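PDB 3PF2: cell wall surface anchor family protein, which forms the shaft of a group B streptococcal pilus as its major pilin, here a calcium-binding C-terminal fragment with Ig-like folds. Local coordinates for residues 33-37 / 118-122; 181-187 / 247-253; 198-204 / 238-244. All coordinates share one frame; numbering follows the deposited sequence.

Interaction 1 (33-37 / 118-122); sequences LKSTI and ALDKA
Leu119 and Lys34 carry this contact, their side chains sliding past each other in opposite directions between helix 116-121 and strand 29-35. Lys34 runs out from the strand toward the helix, and the bend at chi3 (66°) turns its end so that NZ lands 2.8 Å from the backbone O of Leu119 and donates a hydrogen bond to it. The same carbonyl also accepts from Ala122 N at 3.1 Å. The two donors come from opposite faces of the carbonyl plane, with NZ tilted 32° from it, so one oxygen is gripped from both sides. NZ has further partners in the strand 9-13, a salt bridge to Asp12 and a hydrogen bond to Asp10. Both aspartates bind a calcium ion, which probably makes the ammonium group a second-shell neighbour that offsets part of their negative charge.

Leu119 goes the other way, toward the strand. Its CD1 lies against the aliphatic root of the lysine, 4.1 Å from Lys34 CB, while CD2 lies against the backbone, 4.0 Å from Lys34 O. Thr36 adds the third patch: its CG2 meets the same CD2 at 4.2 Å, and its hydroxyl is bonded to the backbone N of Lys8.

The helix 116-121 thus packs beside strand 29-35, which lies between strands 9-13 and 132-140 in an antiparallel sheet of the Cna-B-like domain; Leu119 also touches Asp10 of strand 9-13 and Phe131.

Interaction 2 (181-187 / 247-253); sequences TGGKRFV and TFEIKGL
Lys184 and Ile250 form the central hydrogen-bonded pair of two antiparallel strands: Lys184 N gives to Ile250 O and Ile250 N to Lys184 O, both at 3.0 Å. Phe186 and Phe248 repeat the exchange at the next hydrogen-bonded pair. At the other end the register slips by one residue. There Gly182 O accepts from Gly252 N (2.7 Å) and from Leu253 N (2.8 Å), the two donors reaching it from opposite faces of its plane, while Gly182 N returns a bond to Leu253 O. This is a G1 beta bulge, with Gly252 at positive phi.

On the side of the sheet carrying Arg185 and Glu249, the two side chains lie alongside each other and form a salt bridge. Arg185 NE reaches Glu249 OE2 at 3.0 Å, nearly straight at 165°; the oxygen lies in the guanidinium plane, but the carboxylate, turned 84° to it, is met from above its own plane. A water accepts from Arg185 NH2 and donates to the same OE2. The pair's other ends are also taken: Arg185 NH1 by Ala309 O, Glu249 OE1 by Tyr295 OH.

The opposite side is mainly apolar, although Lys184 leaves it to reach Asp312 in a salt bridge. Phe186 CB sits over a face of the Phe248 ring, 3.7 Å from its centroid; the ring planes differ by only 19°, but a large offset leaves little face-to-face overlap.

Strand 178-190 is thereby flanked by 247-253 and, parallel to it, 312-316; the phenylalanines pack on Leu270 of strand 266-274 in the opposing sheet of the prealbumin-like domain.

Interaction 3 (198-204 / 238-244); sequences GGAEFDL and IKLKSHT
Leu204 and Ile238 lie side by side and point the same way, the branch CD2 of Leu204 resting 3.8 Å from CG2 of Ile238. Leu204 CG is anti to the backbone N (chi1 172°), which brings that branch alongside the isoleucine. Their backbones are joined as well: Leu204 N gives an almost straight bond, 178°, to Ile238 O, and a water donates to the carbonyl oxygens of both residues.

Asp203 and Lys239, a non-hydrogen-bonded pair on the other side of the sheet, are likewise parallel neighbours. The lysine chain passes along one oxygen, Asp203 OD1, which lies 3.3 Å from Lys239 CE, but NZ stays 4.2 Å from OD1, beyond a salt bridge; any attraction is probably only a general electrostatic one. Phe202 stands on the same side as Leu240, its ring turned so that only an edge approaches the Leu240 carbonyl, while the backbones exchange bonds, Leu240 N to Phe202 O at 2.7 Å.

Just past strand 239-241, Ser242 OG accepts from Ala200 N at 3.1 Å and is also bonded to Leu197 O, chi1 of 61° placing the hydroxyl between the serine's own N and carbonyl carbon. Ser242 O receives Gly199 N at 2.9 Å, and Ser242 N gives to Ala200 O, so backbone and side chain together tie residues 199-200 to Ser242.

Strand 239-241 forms one border of a four-stranded antiparallel sheet, with 201-206 between it and 266-274; Phe202, Leu204 and Leu240 turn inward onto Phe248 and Ile250 of strand 247-253.

The three contacts are strung along an elongated molecule. Interaction 1 closes first in the chain and belongs to the Cna-B-like domain; its centre lies about 37 Å from that of interaction 2 and about 47 Å from that of interaction 3, on the other side of the chain's centre. Interactions 2 and 3 share the prealbumin-like domain, with interaction 3 nested in the loop that interaction 2 closes and centres about 12 Å apart. They lie in two facing sheets: Phe248 CZ meets Phe202 CE2 at 3.5 Å, so both contribute to one core between the sheets. The domains meet end to end where strand 178-190 pairs with 20-22 and 150-151, consistent with a pilus shaft subunit.

Interaction 1 (33-37 / 118-122)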
loop_
_atom_site.group_PDB
_atom_site.type_symbol
_atom_site.label_atom_id
_atom_site.label_comp_id
_atom_site.label_asym_id
_atom_site.label_seq_id
_atom_site.Cartn_x
_atom_site.Cartn_y
_atom_site.Cartn_z
ATOM N N LEU A 33 -2.570 12.745 -2.998
ATOM C CA LEU A 33 -3.634 13.264 -3.858
ATOM C C LEU A 33 -3.185 14.634 -4.318
ATOM O O LEU A 33 -2.829 15.490 -3.496
ATOM C CB LEU A 33 -4.947 13.382 -3.080
ATOM C CG LEU A 33 -5.799 12.149 -2.716
ATOM C CD1 LEU A 33 -5.013 10.863 -2.494
ATOM C CD2 LEU A 33 -6.801 12.415 -1.578
ATOM N N LYS A 34 -3.193 14.858 -5.625
ATOM C CA LYS A 34 -2.562 16.042 -6.177
ATOM C C LYS A 34 -3.531 16.774 -7.078
ATOM O O LYS A 34 -4.192 16.148 -7.880
ATOM C CB LYS A 34 -1.324 15.665 -7.003
ATOM C CG LYS A 34 -0.292 14.820 -6.237
ATOM C CD LYS A 34 0.502 13.906 -7.202
ATOM C CE LYS A 34 1.389 14.707 -8.185
ATOM N NZ LYS A 34 2.139 13.813 -9.123
ATOM N N SER A 35 -3.582 18.100 -6.970
ATOM C CA SER A 35 -4.397 18.900 -7.888
ATOM C C SER A 35 -3.672 20.169 -8.243
ATOM O O SER A 35 -3.039 20.780 -7.394
ATOM C CB SER A 35 -5.719 19.301 -7.228
ATOM O OG SER A 35 -6.528 20.025 -8.147
ATOM N N THR A 36 -3.786 20.592 -9.490
ATOM C CA THR A 36 -3.408 21.960 -9.819
ATOM C C THR A 36 -4.412 22.932 -9.183
ATOM O O THR A 36 -5.557 22.574 -8.902
ATOM C CB THR A 36 -3.306 22.208 -11.345
ATOM O OG1 THR A 36 -4.590 22.013 -11.951
ATOM C CG2 THR A 36 -2.316 21.256 -11.981
ATOM N N ILE A 37 -3.947 24.147 -8.925
ATOM C CA ILE A 37 -4.777 25.187 -8.323
ATOM C C ILE A 37 -4.743 26.405 -9.244
ATOM O O ILE A 37 -3.669 26.842 -9.635
ATOM C CB ILE A 37 -4.263 25.563 -6.900
ATOM C CG1 ILE A 37 -4.387 24.390 -5.920
ATOM C CG2 ILE A 37 -4.984 26.794 -6.370
ATOM C CD1 ILE A 37 -5.815 23.849 -5.689
ATOM N N ALA A 118 3.010 17.938 -16.309
ATOM C CA ALA A 118 3.872 18.553 -15.282
ATOM C C ALA A 118 3.430 18.087 -13.899
ATOM O O ALA A 118 4.275 17.774 -13.039
ATOM C CB ALA A 118 3.849 20.092 -15.368
ATOM N N LEU A 119 2.118 18.004 -13.698
ATOM C CA LEU A 119 1.584 17.546 -12.415
ATOM C C LEU A 119 2.009 16.096 -12.172
ATOM O O LEU A 119 2.533 15.766 -11.090
ATOM C CB LEU A 119 0.061 17.716 -12.337
ATOM C CG LEU A 119 -0.516 17.321 -10.976
ATOM C CD1 LEU A 119 -0.055 18.272 -9.845
ATOM C CD2 LEU A 119 -2.043 17.200 -11.023
ATOM N N ASP A 120 1.833 15.258 -13.201
ATOM C CA ASP A 120 2.147 13.826 -13.127
ATOM C C ASP A 120 3.618 13.602 -12.797
ATOM O O ASP A 120 3.973 12.609 -12.139
ATOM C CB ASP A 120 1.870 13.129 -14.472
ATOM C CG ASP A 120 0.396 13.039 -14.814
ATOM O OD1 ASP A 120 -0.467 13.339 -13.969
ATOM O OD2 ASP A 120 0.092 12.635 -15.952
ATOM N N LYS A 121 4.473 14.502 -13.289
ATOM C CA LYS A 121 5.924 14.349 -13.190
ATOM C C LYS A 121 6.500 15.064 -11.982
ATOM O O LYS A 121 7.702 14.983 -11.751
ATOM C CB LYS A 121 6.617 14.871 -14.453
ATOM C CG LYS A 121 7.006 13.800 -15.470
ATOM C CD LYS A 121 5.789 13.206 -16.114
ATOM C CE LYS A 121 6.154 12.194 -17.195
ATOM N NZ LYS A 121 4.935 11.733 -17.906
ATOM N N ALA A 122 5.661 15.768 -11.226
ATOM C CA ALA A 122 6.144 16.582 -10.095
ATOM C C ALA A 122 6.803 15.711 -9.023
ATOM O O ALA A 122 6.244 14.697 -8.612
ATOM C CB ALA A 122 5.003 17.399 -9.483
#

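Interaction 2 (181-187 / 247-253)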
loop_
_atom_site.group_PDB
_atom_site.type_symbol
_atom_site.label_atom_id
_atom_site.label_comp_id
_atom_site.label_asym_id
_atom_site.label_seq_id
_atom_site.Cartn_x
_atom_site.Cartn_y
_atom_site.Cartn_z
ATOM N N THR A 181 1.560 -6.498 -2.593
ATOM C CA THR A 181 2.208 -7.309 -1.562
ATOM C C THR A 181 2.142 -8.756 -2.037
ATOM O O THR A 181 1.309 -9.074 -2.868
ATOM C CB THR A 181 1.507 -7.115 -0.178
ATOM O OG1 THR A 181 2.332 -7.649 0.865
ATOM C CG2 THR A 181 0.113 -7.747 -0.111
ATOM N N GLY A 182 3.016 -9.622 -1.508
ATOM C CA GLY A 182 3.128 -10.998 -1.987
ATOM C C GLY A 182 3.162 -12.039 -0.886
ATOM O O GLY A 182 3.035 -11.718 0.292
ATOM N N GLY A 183 3.353 -13.295 -1.276
ATOM C CA GLY A 183 3.389 -14.401 -0.328
ATOM C C GLY A 183 4.203 -15.562 -0.855
ATOM O O GLY A 183 4.690 -15.532 -1.992
ATOM N N LYS A 184 4.356 -16.588 -0.030
ATOM C CA LYS A 184 5.074 -17.786 -0.456
ATOM C C LYS A 184 4.491 -19.021 0.205
ATOM O O LYS A 184 4.019 -18.954 1.336
ATOM C CB LYS A 184 6.570 -17.668 -0.135
ATOM C CG LYS A 184 7.406 -18.822 -0.697
ATOM C CD LYS A 184 7.589 -18.753 -2.240
ATOM C CE LYS A 184 8.370 -19.995 -2.701
ATOM N NZ LYS A 184 8.352 -20.129 -4.180
ATOM N N ARG A 185 4.528 -20.141 -0.512
ATOM C CA ARG A 185 4.054 -21.432 -0.005
ATOM C C ARG A 185 5.248 -22.366 0.116
ATOM O O ARG A 185 6.174 -22.289 -0.679
ATOM C CB ARG A 185 3.021 -22.026 -0.971
ATOM C CG ARG A 185 1.783 -21.118 -1.129
ATOM C CD ARG A 185 0.721 -21.716 -2.053
ATOM N NE ARG A 185 0.031 -22.838 -1.408
ATOM C CZ ARG A 185 -0.161 -24.033 -1.957
ATOM N NH1 ARG A 185 0.250 -24.299 -3.191
ATOM N NH2 ARG A 185 -0.795 -24.975 -1.268
ATOM N N PHE A 186 5.199 -23.251 1.104
ATOM C CA PHE A 186 6.274 -24.185 1.378
ATOM C C PHE A 186 5.722 -25.567 1.695
ATOM O O PHE A 186 4.601 -25.707 2.186
ATOM C CB PHE A 186 7.048 -23.744 2.621
ATOM C CG PHE A 186 7.637 -22.374 2.519
ATOM C CD1 PHE A 186 8.848 -22.187 1.869
ATOM C CD2 PHE A 186 6.973 -21.280 3.062
ATOM C CE1 PHE A 186 9.418 -20.907 1.764
ATOM C CE2 PHE A 186 7.524 -19.981 2.965
ATOM C CZ PHE A 186 8.752 -19.802 2.314
ATOM N N VAL A 187 6.551 -26.578 1.472
ATOM C CA VAL A 187 6.259 -27.924 1.965
ATOM C C VAL A 187 7.544 -28.557 2.502
ATOM O O VAL A 187 8.603 -28.511 1.844
ATOM C CB VAL A 187 5.543 -28.800 0.896
ATOM C CG1 VAL A 187 6.392 -28.960 -0.368
ATOM C CG2 VAL A 187 5.157 -30.149 1.503
ATOM N N THR A 247 2.885 -28.677 5.089
ATOM C CA THR A 247 2.729 -27.346 4.477
ATOM C C THR A 247 2.823 -26.196 5.468
ATOM O O THR A 247 2.573 -26.355 6.665
ATOM C CB THR A 247 1.399 -27.184 3.703
ATOM O OG1 THR A 247 0.315 -27.096 4.633
ATOM C CG2 THR A 247 1.188 -28.319 2.716
ATOM N N PHE A 248 3.217 -25.039 4.944
ATOM C CA PHE A 248 3.058 -23.772 5.627
ATOM C C PHE A 248 3.212 -22.641 4.626
ATOM O O PHE A 248 3.608 -22.878 3.482
ATOM C CB PHE A 248 3.992 -23.624 6.840
ATOM C CG PHE A 248 5.469 -23.635 6.517
ATOM C CD1 PHE A 248 6.189 -22.437 6.513
ATOM C CD2 PHE A 248 6.154 -24.826 6.288
ATOM C CE1 PHE A 248 7.556 -22.420 6.272
ATOM C CE2 PHE A 248 7.533 -24.828 6.030
ATOM C CZ PHE A 248 8.237 -23.615 6.028
ATOM N N GLU A 249 2.872 -21.433 5.058
ATOM C CA GLU A 249 2.833 -20.270 4.163
ATOM C C GLU A 249 3.167 -18.997 4.919
ATOM O O GLU A 249 3.075 -18.950 6.145
ATOM C CB GLU A 249 1.429 -20.110 3.556
ATOM C CG GLU A 249 0.940 -21.298 2.724
ATOM C CD GLU A 249 -0.436 -21.083 2.151
ATOM O OE1 GLU A 249 -1.102 -20.088 2.533
ATOM O OE2 GLU A 249 -0.845 -21.916 1.310
ATOM N N ILE A 250 3.567 -17.959 4.183
ATOM C CA ILE A 250 3.623 -16.613 4.741
ATOM C C ILE A 250 2.906 -15.699 3.750
ATOM O O ILE A 250 3.148 -15.773 2.540
ATOM C CB ILE A 250 5.083 -16.153 5.041
ATOM C CG1 ILE A 250 5.114 -14.751 5.673
ATOM C CG2 ILE A 250 5.946 -16.181 3.773
ATOM C CD1 ILE A 250 4.522 -14.682 7.084
ATOM N N LYS A 251 2.025 -14.847 4.266
ATOM C CA LYS A 251 1.234 -13.954 3.419
ATOM C C LYS A 251 1.512 -12.500 3.762
ATOM O O LYS A 251 1.501 -12.110 4.934
ATOM C CB LYS A 251 -0.270 -14.242 3.554
ATOM C CG LYS A 251 -0.652 -15.690 3.247
ATOM C CD LYS A 251 -2.158 -15.914 3.255
ATOM C CE LYS A 251 -2.792 -15.378 1.979
ATOM N NZ LYS A 251 -4.187 -15.887 1.754
ATOM N N GLY A 252 1.784 -11.708 2.735
ATOM C CA GLY A 252 1.865 -10.266 2.916
ATOM C C GLY A 252 3.253 -9.681 3.068
ATOM O O GLY A 252 3.443 -8.726 3.815
ATOM N N LEU A 253 4.238 -10.255 2.383
ATOM C CA LEU A 253 5.563 -9.650 2.339
ATOM C C LEU A 253 5.805 -8.821 1.082
ATOM O O LEU A 253 5.400 -9.204 -0.019
ATOM C CB LEU A 253 6.658 -10.718 2.432
ATOM C CG LEU A 253 6.589 -11.631 3.651
ATOM C CD1 LEU A 253 7.629 -12.745 3.460
ATOM C CD2 LEU A 253 6.812 -10.871 4.975
HETATM O O HOH W 1 -0.233 -24.604 1.604
#

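Interaction 3 (198-204 / 238-244)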
loop_
_atom_site.group_PDB
_atom_site.type_symbol
_atom_site.label_atom_id
_atom_site.label_comp_id
_atom_site.label_asym_id
_atom_site.label_seq_id
_atom_site.Cartn_x
_atom_site.Cartn_y
_atom_site.Cartn_z
ATOM N N GLY A 198 5.779 -32.779 9.622
ATOM C CA GLY A 198 5.263 -31.704 10.469
ATOM C C GLY A 198 6.220 -31.330 11.580
ATOM O O GLY A 198 7.107 -32.115 11.942
ATOM N N GLY A 199 6.041 -30.130 12.131
ATOM C CA GLY A 199 6.772 -29.721 13.325
ATOM C C GLY A 199 8.110 -29.037 13.138
ATOM O O GLY A 199 8.766 -28.702 14.116
ATOM N N ALA A 200 8.548 -28.842 11.893
ATOM C CA ALA A 200 9.751 -28.045 11.654
ATOM C C ALA A 200 9.398 -26.609 11.976
ATOM O O ALA A 200 8.284 -26.167 11.681
ATOM C CB ALA A 200 10.228 -28.179 10.207
ATOM N N GLU A 201 10.313 -25.892 12.620
ATOM C CA GLU A 201 10.102 -24.483 12.922
ATOM C C GLU A 201 11.181 -23.602 12.297
ATOM O O GLU A 201 12.356 -24.003 12.206
ATOM C CB GLU A 201 9.998 -24.254 14.444
ATOM C CG GLU A 201 8.843 -25.047 15.068
ATOM C CD GLU A 201 8.656 -24.824 16.560
ATOM O OE1 GLU A 201 9.444 -24.082 17.176
ATOM O OE2 GLU A 201 7.697 -25.408 17.102
ATOM N N PHE A 202 10.763 -22.408 11.852
ATOM C CA PHE A 202 11.649 -21.482 11.146
ATOM C C PHE A 202 11.465 -20.040 11.596
ATOM O O PHE A 202 10.331 -19.546 11.672
ATOM C CB PHE A 202 11.403 -21.535 9.614
ATOM C CG PHE A 202 11.395 -22.925 9.041
ATOM C CD1 PHE A 202 12.535 -23.450 8.430
ATOM C CD2 PHE A 202 10.239 -23.698 9.093
ATOM C CE1 PHE A 202 12.527 -24.738 7.896
ATOM C CE2 PHE A 202 10.225 -24.993 8.579
ATOM C CZ PHE A 202 11.370 -25.502 7.967
ATOM N N ASP A 203 12.578 -19.355 11.860
ATOM C CA ASP A 203 12.572 -17.892 11.953
ATOM C C ASP A 203 12.506 -17.278 10.557
ATOM O O ASP A 203 13.281 -17.650 9.673
ATOM C CB ASP A 203 13.845 -17.367 12.613
ATOM C CG ASP A 203 13.960 -17.741 14.081
ATOM O OD1 ASP A 203 12.951 -18.139 14.711
ATOM O OD2 ASP A 203 15.092 -17.614 14.600
ATOM N N LEU A 204 11.609 -16.315 10.373
ATOM C CA LEU A 204 11.528 -15.582 9.106
ATOM C C LEU A 204 12.395 -14.331 9.160
ATOM O O LEU A 204 12.249 -13.494 10.078
ATOM C CB LEU A 204 10.075 -15.217 8.774
ATOM C CG LEU A 204 9.867 -14.272 7.574
ATOM C CD1 LEU A 204 10.163 -14.945 6.222
ATOM C CD2 LEU A 204 8.451 -13.699 7.601
ATOM N N ILE A 238 8.808 -13.138 13.664
ATOM C CA ILE A 238 7.910 -14.109 13.025
ATOM C C ILE A 238 8.585 -15.477 12.992
ATOM O O ILE A 238 9.712 -15.617 12.521
ATOM C CB ILE A 238 7.484 -13.657 11.605
ATOM C CG1 ILE A 238 6.513 -12.476 11.701
ATOM C CG2 ILE A 238 6.832 -14.825 10.816
ATOM C CD1 ILE A 238 6.199 -11.781 10.413
ATOM N N LYS A 239 7.885 -16.479 13.513
ATOM C CA LYS A 239 8.382 -17.852 13.518
ATOM C C LYS A 239 7.271 -18.731 12.969
ATOM O O LYS A 239 6.137 -18.637 13.416
ATOM C CB LYS A 239 8.790 -18.293 14.934
ATOM C CG LYS A 239 9.788 -17.352 15.594
ATOM C CD LYS A 239 10.165 -17.795 16.999
ATOM C CE LYS A 239 11.433 -17.093 17.480
ATOM N NZ LYS A 239 11.262 -15.616 17.631
ATOM N N LEU A 240 7.606 -19.561 11.985
ATOM C CA LEU A 240 6.634 -20.383 11.267
ATOM C C LEU A 240 6.859 -21.862 11.559
ATOM O O LEU A 240 7.911 -22.238 12.076
ATOM C CB LEU A 240 6.732 -20.122 9.759
ATOM C CG LEU A 240 6.615 -18.662 9.302
ATOM C CD1 LEU A 240 6.853 -18.554 7.798
ATOM C CD2 LEU A 240 5.255 -18.093 9.668
ATOM N N LYS A 241 5.872 -22.692 11.228
ATOM C CA LYS A 241 5.894 -24.112 11.573
ATOM C C LYS A 241 5.278 -24.922 10.433
ATOM O O LYS A 241 4.298 -24.495 9.828
ATOM C CB LYS A 241 5.095 -24.289 12.876
ATOM C CG LYS A 241 4.763 -25.677 13.351
ATOM C CD LYS A 241 3.901 -25.609 14.629
ATOM C CE LYS A 241 2.397 -25.643 14.321
ATOM N NZ LYS A 241 1.550 -25.101 15.435
ATOM N N SER A 242 5.842 -26.086 10.127
ATOM C CA SER A 242 5.172 -26.958 9.171
ATOM C C SER A 242 4.023 -27.708 9.850
ATOM O O SER A 242 4.168 -28.213 10.980
ATOM C CB SER A 242 6.146 -27.921 8.471
ATOM O OG SER A 242 6.792 -28.778 9.390
ATOM N N HIS A 243 2.889 -27.749 9.156
ATOM C CA HIS A 243 1.691 -28.461 9.605
ATOM C C HIS A 243 1.895 -29.970 9.385
ATOM O O HIS A 243 2.886 -30.401 8.783
ATOM C CB HIS A 243 0.464 -27.909 8.860
ATOM C CG HIS A 243 -0.852 -28.497 9.289
ATOM N ND1 HIS A 243 -1.189 -28.695 10.612
ATOM C CD2 HIS A 243 -1.926 -28.896 8.566
ATOM C CE1 HIS A 243 -2.404 -29.209 10.685
ATOM N NE2 HIS A 243 -2.873 -29.342 9.458
ATOM N N THR A 244 0.964 -30.774 9.880
ATOM C CA THR A 244 1.092 -32.230 9.811
ATOM C C THR A 244 1.069 -32.794 8.385
ATOM O O THR A 244 1.345 -33.975 8.190
ATOM C CB THR A 244 0.000 -32.907 10.655
ATOM O OG1 THR A 244 -1.282 -32.427 10.238
ATOM C CG2 THR A 244 0.195 -32.579 12.123
HETATM O O HOH W 2 12.153 -14.167 12.865
#